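Local coordinates for protein ADP-ribosylating toxin CARDS (Mycoplasma pneumoniae, PDB 4TLV) that transfers ADP-ribose from NAD+ to multiple target proteins and causes vacuoles to form in mammalian cells as the main virulence factor of its bacterium, at residues E82-Q87 and L188-N193; N5-V10 and T52-T57; L498-G503 and S569-V574; V491-N496 and H514-D519; G389-T394 and K409-D414. All blocks are in the same frame, centred on the assembly; numbering follows the deposited sequence.

How the contacts relate
Contacts 1 and 2 belong to the mono-ADP-ribosyltransferase domain, contact 5 to D2, and contacts 3 and 4 to D3. The first two touch, their centres about 9 Å apart, because strands 76-84 and 9-14 are neighbours in one antiparallel sheet: Arg8 O lies 2.8 Å from Ala85 N and Val10 N 2.9 Å from Ile83 O, both probable hydrogen bonds. A sulfate ion, probably from the crystallisation liquor, sits on Arg8 in contact 2. Contacts 3 and 4 interleave along the chain and meet where Ser569 OG approaches Asn496 OD1 at 2.6 Å. Contact 5 stands apart, its centre about 30 Å from that of contact 2 and 58 Å from that of contact 3.

Contact 1: residues E82-Q87 and L188-N193; sequences EIRADQ and LQTQAN
Thr190 OG1 ties Arg84 to the backbone of the next residue: it accepts from Arg84 NH1 at 2.9 Å, in the guanidinium plane and at 159° at the hydrogen, and donates to Ala85 O at 2.7 Å. Leu188 comes over one guanidinium face, CB 3.8 Å above the plane at its centre, while its CD1 touches NH2. With Arg84 CG anti to the backbone N (chi1 177°), CG and CD run past Thr190 OG1. Farther along, the CB atoms of Ala85 and Ala192 meet at 3.7 Å. Asn193 ND2 donates to Gln87 O at 3.0 Å, in the carbonyl plane on a lone pair, and Gln87 O lies close to the Asn193 amide plane. Asp86 packs by its backbone, CA 3.2 Å from Gln191 O, while its carboxylate is bonded to His88 and Asn145. Within the mono-ADP-ribosyltransferase domain, the loop 188-193, which follows strand 168-181, thus runs past the end of strand 76-84, with Ala192 and Asn193 reaching strand 89-91 through Phe89 and Tyr90.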
# COMPACT_ATOMS: atom_id res chain seq x y z
N GLU A 82 18.07 -1.83 -8.80
CA GLU A 82 17.79 -2.79 -7.74
C GLU A 82 18.92 -2.70 -6.72
O GLU A 82 20.09 -2.85 -7.08
CB GLU A 82 17.74 -4.20 -8.34
CG GLU A 82 17.58 -5.30 -7.32
CD GLU A 82 17.59 -6.68 -7.97
OE1 GLU A 82 18.65 -7.08 -8.48
OE2 GLU A 82 16.54 -7.33 -7.99
N ILE A 83 18.57 -2.46 -5.46
CA ILE A 83 19.54 -2.06 -4.44
C ILE A 83 19.39 -2.96 -3.21
O ILE A 83 18.30 -3.03 -2.63
CB ILE A 83 19.28 -0.59 -4.00
CG1 ILE A 83 19.29 0.36 -5.21
CG2 ILE A 83 20.25 -0.16 -2.91
CD1 ILE A 83 18.65 1.73 -4.93
N ARG A 84 20.47 -3.62 -2.80
CA ARG A 84 20.43 -4.46 -1.61
C ARG A 84 20.31 -3.54 -0.41
O ARG A 84 21.09 -2.62 -0.24
CB ARG A 84 21.69 -5.34 -1.47
CG ARG A 84 21.74 -6.19 -0.21
CD ARG A 84 23.03 -7.08 -0.13
NE ARG A 84 24.21 -6.36 -0.61
CZ ARG A 84 24.86 -5.43 0.09
NH1 ARG A 84 24.47 -5.12 1.33
NH2 ARG A 84 25.89 -4.80 -0.46
N ALA A 85 19.32 -3.82 0.44
CA ALA A 85 19.08 -3.03 1.64
C ALA A 85 19.94 -3.51 2.81
O ALA A 85 20.28 -4.68 2.89
CB ALA A 85 17.62 -3.08 2.02
N ASP A 86 20.29 -2.60 3.72
CA ASP A 86 21.08 -2.94 4.90
C ASP A 86 20.57 -2.10 6.08
O ASP A 86 19.54 -1.45 5.96
CB ASP A 86 22.59 -2.77 4.64
CG ASP A 86 22.98 -1.33 4.28
OD1 ASP A 86 22.32 -0.39 4.78
OD2 ASP A 86 23.97 -1.13 3.53
N GLN A 87 21.29 -2.10 7.20
CA GLN A 87 20.79 -1.48 8.44
C GLN A 87 20.59 0.04 8.35
O GLN A 87 19.97 0.62 9.24
CB GLN A 87 21.72 -1.81 9.62
CG GLN A 87 23.04 -1.05 9.53
CD GLN A 87 24.02 -1.33 10.68
OE1 GLN A 87 23.89 -2.31 11.42
NE2 GLN A 87 25.01 -0.44 10.83
N LEU A 188 26.32 -9.20 0.21
CA LEU A 188 26.67 -9.26 1.63
C LEU A 188 25.61 -9.92 2.52
O LEU A 188 25.78 -9.97 3.73
CB LEU A 188 27.01 -7.87 2.15
CG LEU A 188 28.22 -7.24 1.46
CD1 LEU A 188 28.46 -5.83 2.01
CD2 LEU A 188 29.47 -8.14 1.63
N GLN A 189 24.53 -10.41 1.92
CA GLN A 189 23.44 -11.04 2.67
C GLN A 189 22.99 -10.21 3.88
O GLN A 189 23.01 -10.67 5.02
CB GLN A 189 23.77 -12.48 3.06
CG GLN A 189 24.12 -13.35 1.87
CD GLN A 189 24.45 -14.80 2.27
OE1 GLN A 189 25.03 -15.06 3.33
NE2 GLN A 189 24.09 -15.73 1.41
N THR A 190 22.59 -8.98 3.59
CA THR A 190 22.09 -8.06 4.61
C THR A 190 20.57 -7.95 4.49
O THR A 190 19.97 -8.56 3.62
CB THR A 190 22.71 -6.66 4.43
OG1 THR A 190 22.49 -6.21 3.09
CG2 THR A 190 24.20 -6.69 4.69
N GLN A 191 19.95 -7.16 5.37
CA GLN A 191 18.53 -6.88 5.26
C GLN A 191 18.26 -5.45 5.74
O GLN A 191 19.06 -4.90 6.48
CB GLN A 191 17.73 -7.85 6.11
CG GLN A 191 18.01 -7.69 7.60
CD GLN A 191 17.03 -8.46 8.48
OE1 GLN A 191 16.84 -9.73 8.17
NE2 GLN A 191 16.46 -7.90 9.42
N ALA A 192 17.15 -4.87 5.30
CA ALA A 192 16.79 -3.52 5.74
C ALA A 192 16.62 -3.53 7.26
O ALA A 192 16.32 -4.56 7.85
CB ALA A 192 15.52 -3.06 5.06
N ASN A 193 16.80 -2.37 7.89
CA ASN A 193 16.57 -2.26 9.32
C ASN A 193 15.10 -2.55 9.66
O ASN A 193 14.20 -1.98 9.04
CB ASN A 193 16.95 -0.86 9.81
CG ASN A 193 17.29 -0.85 11.29
OD1 ASN A 193 16.56 -1.42 12.10
ND2 ASN A 193 18.43 -0.25 11.64

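Contact 2: residues N5-V10 and T52-T57; sequences NPVRFV and TSETPT. With SO4 (sulfate ion), chain G.
The Arg8 guanidinium has Phe9 CE2 over one face, 3.1 Å above the plane and offset toward the rim, and a sulfate at its edge, in plane. NE gives a nearly straight bond to sulfate O3 at 2.7 Å, and NH2 gives another to O1 at 2.9 Å; O3 also lies at the edge of the Phe9 ring. Arg147 shares the anion, and Glu187 pairs with Arg8 NH2. Across the contact, Val10 leans its CG2 on Thr52 OG1 at 3.3 Å, a hydroxyl bonded to Trp135 O, and Val10 CA lies 3.3 Å from Ser53 O. Val7 CG2 meets the carboxylate end of Glu54, itself gripped by Arg133, Arg590 and Trp135. A water joins the backbones, donating to Phe9 O at 2.6 Å and to Glu54 O. Thr55 then caps the helix 56-60 as its N-cap residue. The arrangement brings together edge strands of two antiparallel sheets of this domain, 9-14 and 49-53, in a fold of the pertussis toxin S1 type of ADP-ribosyltransferase.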
# COMPACT_ATOMS: atom_id res chain seq x y z
N ASN A 5 11.95 -13.24 6.76
CA ASN A 5 11.18 -12.49 5.78
C ASN A 5 11.69 -11.06 5.69
O ASN A 5 10.94 -10.11 5.89
CB ASN A 5 9.70 -12.45 6.19
CG ASN A 5 9.52 -11.97 7.63
OD1 ASN A 5 10.33 -12.30 8.51
ND2 ASN A 5 8.46 -11.20 7.88
N PRO A 6 12.98 -10.90 5.40
CA PRO A 6 13.57 -9.57 5.44
C PRO A 6 13.17 -8.78 4.21
O PRO A 6 12.64 -9.34 3.25
CB PRO A 6 15.07 -9.87 5.38
CG PRO A 6 15.12 -11.07 4.46
CD PRO A 6 13.92 -11.91 4.86
N VAL A 7 13.40 -7.47 4.23
CA VAL A 7 13.36 -6.71 3.00
C VAL A 7 14.79 -6.71 2.45
O VAL A 7 15.68 -6.08 3.02
CB VAL A 7 12.82 -5.29 3.24
CG1 VAL A 7 13.09 -4.41 2.07
CG2 VAL A 7 11.31 -5.35 3.52
N ARG A 8 15.00 -7.45 1.37
CA ARG A 8 16.35 -7.68 0.89
C ARG A 8 16.73 -6.67 -0.20
O ARG A 8 17.83 -6.12 -0.19
CB ARG A 8 16.48 -9.12 0.38
CG ARG A 8 17.80 -9.45 -0.29
CD ARG A 8 17.96 -10.98 -0.45
NE ARG A 8 18.73 -11.34 -1.64
CZ ARG A 8 20.03 -11.09 -1.81
NH1 ARG A 8 20.73 -10.46 -0.87
NH2 ARG A 8 20.62 -11.47 -2.93
N PHE A 9 15.82 -6.43 -1.12
CA PHE A 9 16.06 -5.44 -2.17
C PHE A 9 15.00 -4.34 -2.16
O PHE A 9 13.82 -4.59 -1.87
CB PHE A 9 16.08 -6.11 -3.56
CG PHE A 9 17.31 -6.95 -3.80
CD1 PHE A 9 18.55 -6.36 -3.93
CD2 PHE A 9 17.22 -8.34 -3.88
CE1 PHE A 9 19.69 -7.12 -4.14
CE2 PHE A 9 18.36 -9.11 -4.10
CZ PHE A 9 19.60 -8.50 -4.23
N VAL A 10 15.45 -3.13 -2.46
CA VAL A 10 14.55 -2.02 -2.71
C VAL A 10 14.89 -1.47 -4.10
O VAL A 10 15.84 -1.93 -4.72
CB VAL A 10 14.66 -0.92 -1.62
CG1 VAL A 10 14.13 -1.43 -0.28
CG2 VAL A 10 16.09 -0.40 -1.47
N THR A 52 13.81 5.15 -1.74
CA THR A 52 13.71 3.94 -2.55
C THR A 52 12.34 3.34 -2.23
O THR A 52 11.65 3.77 -1.31
CB THR A 52 14.77 2.87 -2.16
OG1 THR A 52 14.47 2.36 -0.85
CG2 THR A 52 16.20 3.46 -2.17
N SER A 53 11.95 2.33 -2.99
CA SER A 53 10.65 1.71 -2.81
C SER A 53 10.80 0.19 -2.64
O SER A 53 11.73 -0.42 -3.16
CB SER A 53 9.76 2.03 -4.02
OG SER A 53 8.52 1.34 -3.91
N GLU A 54 9.89 -0.43 -1.88
CA GLU A 54 9.95 -1.86 -1.66
C GLU A 54 9.66 -2.66 -2.94
O GLU A 54 10.04 -3.81 -3.04
CB GLU A 54 8.98 -2.25 -0.54
CG GLU A 54 9.34 -3.55 0.17
CD GLU A 54 8.42 -3.81 1.37
OE1 GLU A 54 8.46 -3.03 2.35
OE2 GLU A 54 7.65 -4.79 1.32
N THR A 55 9.00 -2.06 -3.93
CA THR A 55 8.69 -2.78 -5.18
C THR A 55 9.02 -1.94 -6.41
O THR A 55 8.95 -0.71 -6.36
CB THR A 55 7.18 -3.15 -5.31
OG1 THR A 55 6.38 -1.97 -5.47
CG2 THR A 55 6.68 -3.95 -4.09
N PRO A 56 9.33 -2.60 -7.54
CA PRO A 56 9.58 -1.86 -8.78
C PRO A 56 8.35 -1.08 -9.23
O PRO A 56 8.46 0.03 -9.75
CB PRO A 56 9.89 -2.98 -9.80
CG PRO A 56 10.37 -4.12 -8.98
CD PRO A 56 9.60 -4.04 -7.68
N THR A 57 7.17 -1.66 -9.04
CA THR A 57 5.96 -1.00 -9.47
C THR A 57 5.73 0.34 -8.75
O THR A 57 5.34 1.33 -9.38
CB THR A 57 4.73 -1.91 -9.29
OG1 THR A 57 4.92 -3.10 -10.06
CG2 THR A 57 3.47 -1.20 -9.76
S SO4 G . 17.76 -13.10 -4.91
O1 SO4 G . 19.22 -13.08 -4.95
O2 SO4 G . 17.25 -14.49 -4.97
O3 SO4 G . 17.32 -12.51 -3.65
O4 SO4 G . 17.22 -12.35 -6.06
O HOH W 1 11.56 -5.86 -1.97

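Contact 3: residues L498-G503 and S569-V574; sequences LNKQTG and STYDKV
Leu498 leads into a type I beta turn from Asn499 to Thr502 and lies alongside the end of strand 567-570, where the chain turns at Tyr571. Its CD2 sits over one face of the Tyr571 ring, 3.9 Å from the centroid and 24° off the normal, a CH-pi contact offset toward the Tyr571 CD2-CE2 side of the ring. Leu498 CG is anti to the backbone N (chi1 177°) and touches ring atom CE2 at 3.6 Å. The far end of the ring reaches the turn: Tyr571 OH lies 3.4 Å from Asn499 CA, and this hydroxyl has a weak bond to Asp551. Two side chains brace the turn, Asn499 OD1 accepting from Gln501 N in an Asx turn, and Thr502 OG1 accepting from Asn499 N at 3.0 Å. A water donates to Ser569 OG and accepts from Leu498 N; the serine hydroxyl is bonded to Asn496. The loop between strands 490-495 and 506-512 packs against strand 567-570, the neighbour of 506-512 in the sheet of the D3 beta-trefoil.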
# COMPACT_ATOMS: atom_id res chain seq x y z
N LEU A 498 -14.24 2.76 28.69
CA LEU A 498 -13.54 3.23 29.88
C LEU A 498 -13.21 4.72 29.85
O LEU A 498 -12.69 5.24 28.86
CB LEU A 498 -12.25 2.44 30.09
CG LEU A 498 -11.34 2.85 31.26
CD1 LEU A 498 -12.02 2.49 32.59
CD2 LEU A 498 -9.98 2.18 31.16
N ASN A 499 -13.48 5.40 30.96
CA ASN A 499 -13.03 6.77 31.15
C ASN A 499 -12.77 7.08 32.63
O ASN A 499 -12.92 6.20 33.48
CB ASN A 499 -14.03 7.77 30.56
CG ASN A 499 -15.40 7.66 31.20
OD1 ASN A 499 -15.52 7.60 32.42
ND2 ASN A 499 -16.44 7.62 30.37
N LYS A 500 -12.38 8.31 32.92
CA LYS A 500 -11.98 8.70 34.27
C LYS A 500 -13.14 8.73 35.26
O LYS A 500 -12.93 8.94 36.46
CB LYS A 500 -11.23 10.04 34.26
CG LYS A 500 -9.73 9.89 34.03
CD LYS A 500 -9.07 11.21 33.63
CE LYS A 500 -9.58 11.70 32.28
NZ LYS A 500 -8.63 12.65 31.62
N GLN A 501 -14.36 8.53 34.77
CA GLN A 501 -15.54 8.50 35.62
C GLN A 501 -16.20 7.12 35.69
O GLN A 501 -17.31 6.99 36.18
CB GLN A 501 -16.57 9.54 35.15
CG GLN A 501 -16.09 10.98 35.25
CD GLN A 501 -15.21 11.40 34.08
OE1 GLN A 501 -15.51 11.09 32.92
NE2 GLN A 501 -14.13 12.10 34.38
N THR A 502 -15.50 6.10 35.21
CA THR A 502 -16.08 4.76 35.18
C THR A 502 -16.22 4.17 36.59
O THR A 502 -17.04 3.28 36.82
CB THR A 502 -15.24 3.81 34.27
OG1 THR A 502 -15.43 4.17 32.90
CG2 THR A 502 -15.64 2.34 34.47
N GLY A 503 -15.43 4.69 37.52
CA GLY A 503 -15.44 4.18 38.88
C GLY A 503 -14.42 3.06 39.05
O GLY A 503 -13.91 2.83 40.14
N SER A 569 -10.49 -2.76 28.07
CA SER A 569 -9.44 -1.75 28.12
C SER A 569 -9.23 -1.26 29.56
O SER A 569 -10.15 -1.33 30.38
CB SER A 569 -9.74 -0.57 27.19
OG SER A 569 -10.87 0.19 27.61
N THR A 570 -8.03 -0.75 29.84
CA THR A 570 -7.64 -0.45 31.21
C THR A 570 -6.63 0.68 31.35
O THR A 570 -5.86 0.97 30.43
CB THR A 570 -7.08 -1.72 31.91
OG1 THR A 570 -6.72 -1.41 33.26
CG2 THR A 570 -5.86 -2.27 31.16
N TYR A 571 -6.63 1.33 32.51
CA TYR A 571 -5.59 2.29 32.85
C TYR A 571 -4.40 1.63 33.56
O TYR A 571 -3.38 2.27 33.79
CB TYR A 571 -6.15 3.41 33.74
CG TYR A 571 -7.08 4.38 33.05
CD1 TYR A 571 -6.63 5.17 32.00
CD2 TYR A 571 -8.40 4.51 33.46
CE1 TYR A 571 -7.48 6.07 31.38
CE2 TYR A 571 -9.25 5.39 32.84
CZ TYR A 571 -8.79 6.17 31.80
OH TYR A 571 -9.64 7.05 31.19
N ASP A 572 -4.54 0.36 33.93
CA ASP A 572 -3.49 -0.33 34.68
C ASP A 572 -2.45 -0.93 33.75
O ASP A 572 -2.74 -1.83 32.98
CB ASP A 572 -4.09 -1.43 35.56
CG ASP A 572 -4.94 -0.87 36.69
OD1 ASP A 572 -4.68 0.28 37.11
OD2 ASP A 572 -5.86 -1.59 37.14
N LYS A 573 -1.22 -0.44 33.85
CA LYS A 573 -0.15 -0.91 32.97
C LYS A 573 0.20 -2.37 33.26
O LYS A 573 0.44 -3.16 32.34
CB LYS A 573 1.10 -0.03 33.11
CG LYS A 573 0.85 1.45 32.83
CD LYS A 573 2.13 2.25 32.93
CE LYS A 573 1.90 3.73 32.66
NZ LYS A 573 3.17 4.52 32.74
N VAL A 574 0.20 -2.74 34.54
CA VAL A 574 0.51 -4.10 34.95
C VAL A 574 -0.65 -4.74 35.70
O VAL A 574 -1.22 -4.15 36.61
CB VAL A 574 1.78 -4.15 35.83
CG1 VAL A 574 3.02 -3.82 35.00
CG2 VAL A 574 1.65 -3.19 37.00
O HOH W 2 -13.61 -0.03 27.45

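Contact 4: residues V491-N496 and H514-D519; sequences VFFLHN and HDMNED
The Phe493 ring is met by His514 at CD1 and CE1 and by Met516 at CE2 and CZ. His514 turns an edge toward the phenyl face, the centroids 5.9 Å apart and the planes at 68°, an edge-to-face pair. The nearest side-chain atoms are Phe493 CD1 and His514 CB at 3.5 Å, and His514 O comes within 3.2 Å of Phe493 CE1. Met516 approaches the rim: SD lies in the ring plane, 4.9 Å from the centroid, a Met-aromatic contact, and CE touches CZ at 3.7 Å. Bends at chi2 (71°) and chi3 (75°) fold the thioether back to that rim. The imidazole is fixed by a straight bond from NE2 to Glu518 OE1 at 3.0 Å, in the histidine plane though above that of the carboxylate. Glu518 OE2 is held by the backbone N atoms of Lys520 and Asp521. The loop itself makes a type I turn from Asp515 to Glu518, with an Asx turn from Asp515 OD1 to Asn517 N. A water accepts from His514 N and lies 2.6 Å from Val491 O, bridging the two backbones. In the D3 beta-trefoil domain this loop, following strand 506-512, folds over strand 490-495, and Met516 also reaches Phe483 on strand 481-485.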
# COMPACT_ATOMS: atom_id res chain seq x y z
N VAL A 491 -20.69 -4.42 9.32
CA VAL A 491 -19.34 -4.07 9.77
C VAL A 491 -19.41 -3.49 11.19
O VAL A 491 -20.24 -2.62 11.46
CB VAL A 491 -18.69 -3.07 8.80
CG1 VAL A 491 -17.31 -2.61 9.31
CG2 VAL A 491 -18.55 -3.68 7.40
N PHE A 492 -18.54 -3.98 12.08
CA PHE A 492 -18.55 -3.56 13.48
C PHE A 492 -17.21 -2.97 13.91
O PHE A 492 -16.16 -3.52 13.58
CB PHE A 492 -18.87 -4.77 14.38
CG PHE A 492 -20.20 -5.40 14.08
CD1 PHE A 492 -20.34 -6.28 13.02
CD2 PHE A 492 -21.31 -5.09 14.84
CE1 PHE A 492 -21.56 -6.87 12.74
CE2 PHE A 492 -22.54 -5.66 14.56
CZ PHE A 492 -22.66 -6.54 13.50
N PHE A 493 -17.27 -1.89 14.69
CA PHE A 493 -16.09 -1.10 15.08
C PHE A 493 -15.76 -1.23 16.57
O PHE A 493 -16.65 -1.25 17.43
CB PHE A 493 -16.33 0.36 14.74
CG PHE A 493 -16.47 0.63 13.26
CD1 PHE A 493 -17.67 0.39 12.60
CD2 PHE A 493 -15.38 1.08 12.53
CE1 PHE A 493 -17.79 0.62 11.23
CE2 PHE A 493 -15.48 1.31 11.16
CZ PHE A 493 -16.69 1.09 10.51
N LEU A 494 -14.46 -1.29 16.86
CA LEU A 494 -13.98 -1.50 18.22
C LEU A 494 -14.16 -0.22 19.00
O LEU A 494 -13.68 0.85 18.59
CB LEU A 494 -12.50 -1.92 18.19
CG LEU A 494 -11.85 -2.21 19.56
CD1 LEU A 494 -12.57 -3.37 20.24
CD2 LEU A 494 -10.38 -2.52 19.40
N HIS A 495 -14.89 -0.30 20.11
CA HIS A 495 -15.26 0.89 20.87
C HIS A 495 -14.80 0.83 22.34
O HIS A 495 -15.08 -0.14 23.05
CB HIS A 495 -16.79 1.10 20.81
CG HIS A 495 -17.26 2.33 21.52
ND1 HIS A 495 -18.14 2.28 22.58
CD2 HIS A 495 -16.97 3.64 21.33
CE1 HIS A 495 -18.38 3.51 23.01
NE2 HIS A 495 -17.69 4.35 22.26
N ASN A 496 -14.13 1.88 22.79
CA ASN A 496 -13.69 1.97 24.18
C ASN A 496 -14.83 2.51 25.03
O ASN A 496 -15.53 3.39 24.59
CB ASN A 496 -12.49 2.91 24.29
CG ASN A 496 -12.19 3.30 25.73
OD1 ASN A 496 -11.65 2.37 26.49
ND2 ASN A 496 -12.44 4.44 26.16
N HIS A 514 -21.26 1.45 12.97
CA HIS A 514 -20.86 2.84 13.09
C HIS A 514 -20.53 3.38 11.70
O HIS A 514 -20.25 2.60 10.80
CB HIS A 514 -19.64 2.90 14.01
CG HIS A 514 -19.25 4.29 14.41
ND1 HIS A 514 -19.96 5.03 15.33
CD2 HIS A 514 -18.20 5.06 14.05
CE1 HIS A 514 -19.39 6.20 15.50
NE2 HIS A 514 -18.31 6.25 14.74
N ASP A 515 -20.60 4.69 11.52
CA ASP A 515 -20.25 5.34 10.25
C ASP A 515 -18.73 5.25 9.97
O ASP A 515 -17.91 5.81 10.70
CB ASP A 515 -20.71 6.80 10.30
CG ASP A 515 -20.48 7.55 8.99
OD1 ASP A 515 -19.81 7.00 8.07
OD2 ASP A 515 -20.95 8.70 8.89
N MET A 516 -18.37 4.54 8.92
CA MET A 516 -16.96 4.42 8.50
C MET A 516 -16.28 5.78 8.35
O MET A 516 -15.09 5.91 8.63
CB MET A 516 -16.86 3.61 7.20
CG MET A 516 -15.42 3.41 6.70
SD MET A 516 -14.46 2.27 7.72
CE MET A 516 -15.17 0.72 7.21
N ASN A 517 -17.03 6.80 7.95
CA ASN A 517 -16.48 8.14 7.74
C ASN A 517 -16.35 8.98 9.01
O ASN A 517 -15.74 10.05 8.98
CB ASN A 517 -17.36 8.95 6.78
CG ASN A 517 -17.65 8.22 5.47
OD1 ASN A 517 -18.81 8.13 5.02
ND2 ASN A 517 -16.61 7.71 4.85
N GLU A 518 -16.95 8.54 10.10
CA GLU A 518 -16.94 9.35 11.32
C GLU A 518 -15.51 9.47 11.87
O GLU A 518 -14.79 8.48 11.96
CB GLU A 518 -17.93 8.80 12.36
CG GLU A 518 -18.17 9.75 13.53
CD GLU A 518 -17.05 9.69 14.55
OE1 GLU A 518 -16.48 8.59 14.74
OE2 GLU A 518 -16.74 10.74 15.15
N ASP A 519 -15.09 10.68 12.21
CA ASP A 519 -13.67 10.95 12.43
C ASP A 519 -13.38 11.82 13.65
O ASP A 519 -12.31 12.39 13.75
CB ASP A 519 -13.07 11.62 11.17
CG ASP A 519 -11.54 11.62 11.18
OD1 ASP A 519 -10.94 10.69 11.73
OD2 ASP A 519 -10.95 12.56 10.62
O HOH W 3 -21.21 -0.35 10.55

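Contact 5: residues G389-T394 and K409-D414; sequences GLFWNT and KNPPSD
Asp414 O is gripped twice by Thr394, by its backbone N at 2.8 Å and by its hydroxyl OG1 at 2.7 Å. The two donors come from opposite faces of the carbonyl plane, so one residue brackets the oxygen. Thr394 OG1 stands between its own backbone N and carbonyl carbon (chi1 56°), close enough to reach Asp414 O. Next to this grip, Asn393 and Asp414 lie side by side and point the same way, with Asn393 OD1 3.3 Å from Asp414 CB and the amide and carboxylate planes 35° apart. That OD1 accepts from Lys395 N, and Lys395 NZ forms a long, weak ion pair with Asp414 OD1, so Lys395 touches both groups, firmly only through its backbone N. The contact joins two parts of the D2 beta-trefoil domain: strand 388-393 and the loop between strands 401-407 and 415-421, each of which pairs antiparallel with 388-393. At the other end of the contact, Phe391 CE2 touches Pro411 CB at 3.9 Å, and ring atom CZ also approaches Pro411 CG. Trp392 sets its CB away from 409-414; its NE1 is bonded to Glu416 and its ring is edge-to-face with those of Phe288 and His401. Over one face of that indole, 3.6 Å above the plane and toward the rim, lies Thr394 CA.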
# COMPACT_ATOMS: atom_id res chain seq x y z
N GLY A 389 -0.51 -15.06 -15.76
CA GLY A 389 -1.56 -14.24 -16.36
C GLY A 389 -2.95 -14.72 -16.01
O GLY A 389 -3.14 -15.74 -15.32
N LEU A 390 -3.95 -14.00 -16.51
CA LEU A 390 -5.34 -14.39 -16.30
C LEU A 390 -5.74 -15.43 -17.34
O LEU A 390 -5.29 -15.37 -18.48
CB LEU A 390 -6.26 -13.17 -16.42
CG LEU A 390 -6.15 -12.07 -15.36
CD1 LEU A 390 -7.09 -10.91 -15.74
CD2 LEU A 390 -6.50 -12.62 -13.97
N PHE A 391 -6.60 -16.36 -16.94
CA PHE A 391 -7.04 -17.45 -17.82
C PHE A 391 -8.54 -17.74 -17.65
O PHE A 391 -9.11 -17.47 -16.59
CB PHE A 391 -6.26 -18.74 -17.51
CG PHE A 391 -4.85 -18.74 -18.02
CD1 PHE A 391 -3.84 -18.09 -17.32
CD2 PHE A 391 -4.53 -19.42 -19.20
CE1 PHE A 391 -2.53 -18.10 -17.80
CE2 PHE A 391 -3.22 -19.43 -19.68
CZ PHE A 391 -2.22 -18.77 -18.99
N TRP A 392 -9.17 -18.27 -18.69
CA TRP A 392 -10.49 -18.87 -18.55
C TRP A 392 -10.46 -20.27 -19.15
O TRP A 392 -9.57 -20.61 -19.92
CB TRP A 392 -11.59 -18.03 -19.20
CG TRP A 392 -11.63 -18.12 -20.71
CD1 TRP A 392 -10.65 -17.75 -21.58
CD2 TRP A 392 -12.72 -18.60 -21.51
NE1 TRP A 392 -11.06 -17.97 -22.87
CE2 TRP A 392 -12.32 -18.49 -22.86
CE3 TRP A 392 -13.99 -19.11 -21.22
CZ2 TRP A 392 -13.15 -18.88 -23.92
CZ3 TRP A 392 -14.81 -19.48 -22.28
CH2 TRP A 392 -14.38 -19.37 -23.61
N ASN A 393 -11.44 -21.08 -18.78
CA ASN A 393 -11.58 -22.42 -19.33
C ASN A 393 -12.43 -22.38 -20.59
O ASN A 393 -13.65 -22.18 -20.53
CB ASN A 393 -12.22 -23.34 -18.29
CG ASN A 393 -12.27 -24.78 -18.75
OD1 ASN A 393 -12.52 -25.06 -19.92
ND2 ASN A 393 -12.03 -25.71 -17.83
N THR A 394 -11.78 -22.56 -21.73
CA THR A 394 -12.42 -22.43 -23.04
C THR A 394 -13.58 -23.41 -23.23
O THR A 394 -14.46 -23.19 -24.06
CB THR A 394 -11.42 -22.64 -24.19
OG1 THR A 394 -10.79 -23.92 -24.03
CG2 THR A 394 -10.36 -21.55 -24.18
N LYS A 409 3.68 -21.01 -18.07
CA LYS A 409 4.27 -22.28 -18.48
C LYS A 409 3.35 -23.46 -18.17
O LYS A 409 2.87 -23.62 -17.05
CB LYS A 409 5.64 -22.47 -17.81
CG LYS A 409 6.58 -23.38 -18.61
CD LYS A 409 7.97 -23.42 -18.00
CE LYS A 409 7.93 -23.99 -16.59
NZ LYS A 409 9.29 -24.18 -16.02
N ASN A 410 3.11 -24.29 -19.18
CA ASN A 410 2.34 -25.51 -18.99
C ASN A 410 1.03 -25.27 -18.26
O ASN A 410 0.81 -25.85 -17.20
CB ASN A 410 3.15 -26.53 -18.20
CG ASN A 410 4.49 -26.85 -18.84
OD1 ASN A 410 4.64 -26.77 -20.06
ND2 ASN A 410 5.46 -27.23 -18.02
N PRO A 411 0.16 -24.40 -18.80
CA PRO A 411 -1.14 -24.13 -18.18
C PRO A 411 -2.06 -25.34 -18.31
O PRO A 411 -1.89 -26.14 -19.23
CB PRO A 411 -1.69 -22.98 -19.02
CG PRO A 411 -0.52 -22.46 -19.82
CD PRO A 411 0.35 -23.63 -20.04
N PRO A 412 -3.04 -25.48 -17.41
CA PRO A 412 -3.98 -26.60 -17.49
C PRO A 412 -4.65 -26.71 -18.86
O PRO A 412 -4.73 -25.73 -19.61
CB PRO A 412 -4.99 -26.29 -16.38
CG PRO A 412 -4.20 -25.51 -15.38
CD PRO A 412 -3.23 -24.68 -16.18
N SER A 413 -5.13 -27.90 -19.17
CA SER A 413 -5.52 -28.28 -20.53
C SER A 413 -6.38 -27.27 -21.29
O SER A 413 -5.96 -26.70 -22.30
CB SER A 413 -6.24 -29.64 -20.51
OG SER A 413 -5.44 -30.65 -19.92
N ASP A 414 -7.59 -27.05 -20.81
CA ASP A 414 -8.58 -26.30 -21.56
C ASP A 414 -8.49 -24.79 -21.31
O ASP A 414 -9.37 -24.04 -21.74
CB ASP A 414 -9.99 -26.79 -21.20
CG ASP A 414 -10.14 -28.30 -21.37
OD1 ASP A 414 -9.80 -28.83 -22.44
OD2 ASP A 414 -10.62 -28.96 -20.41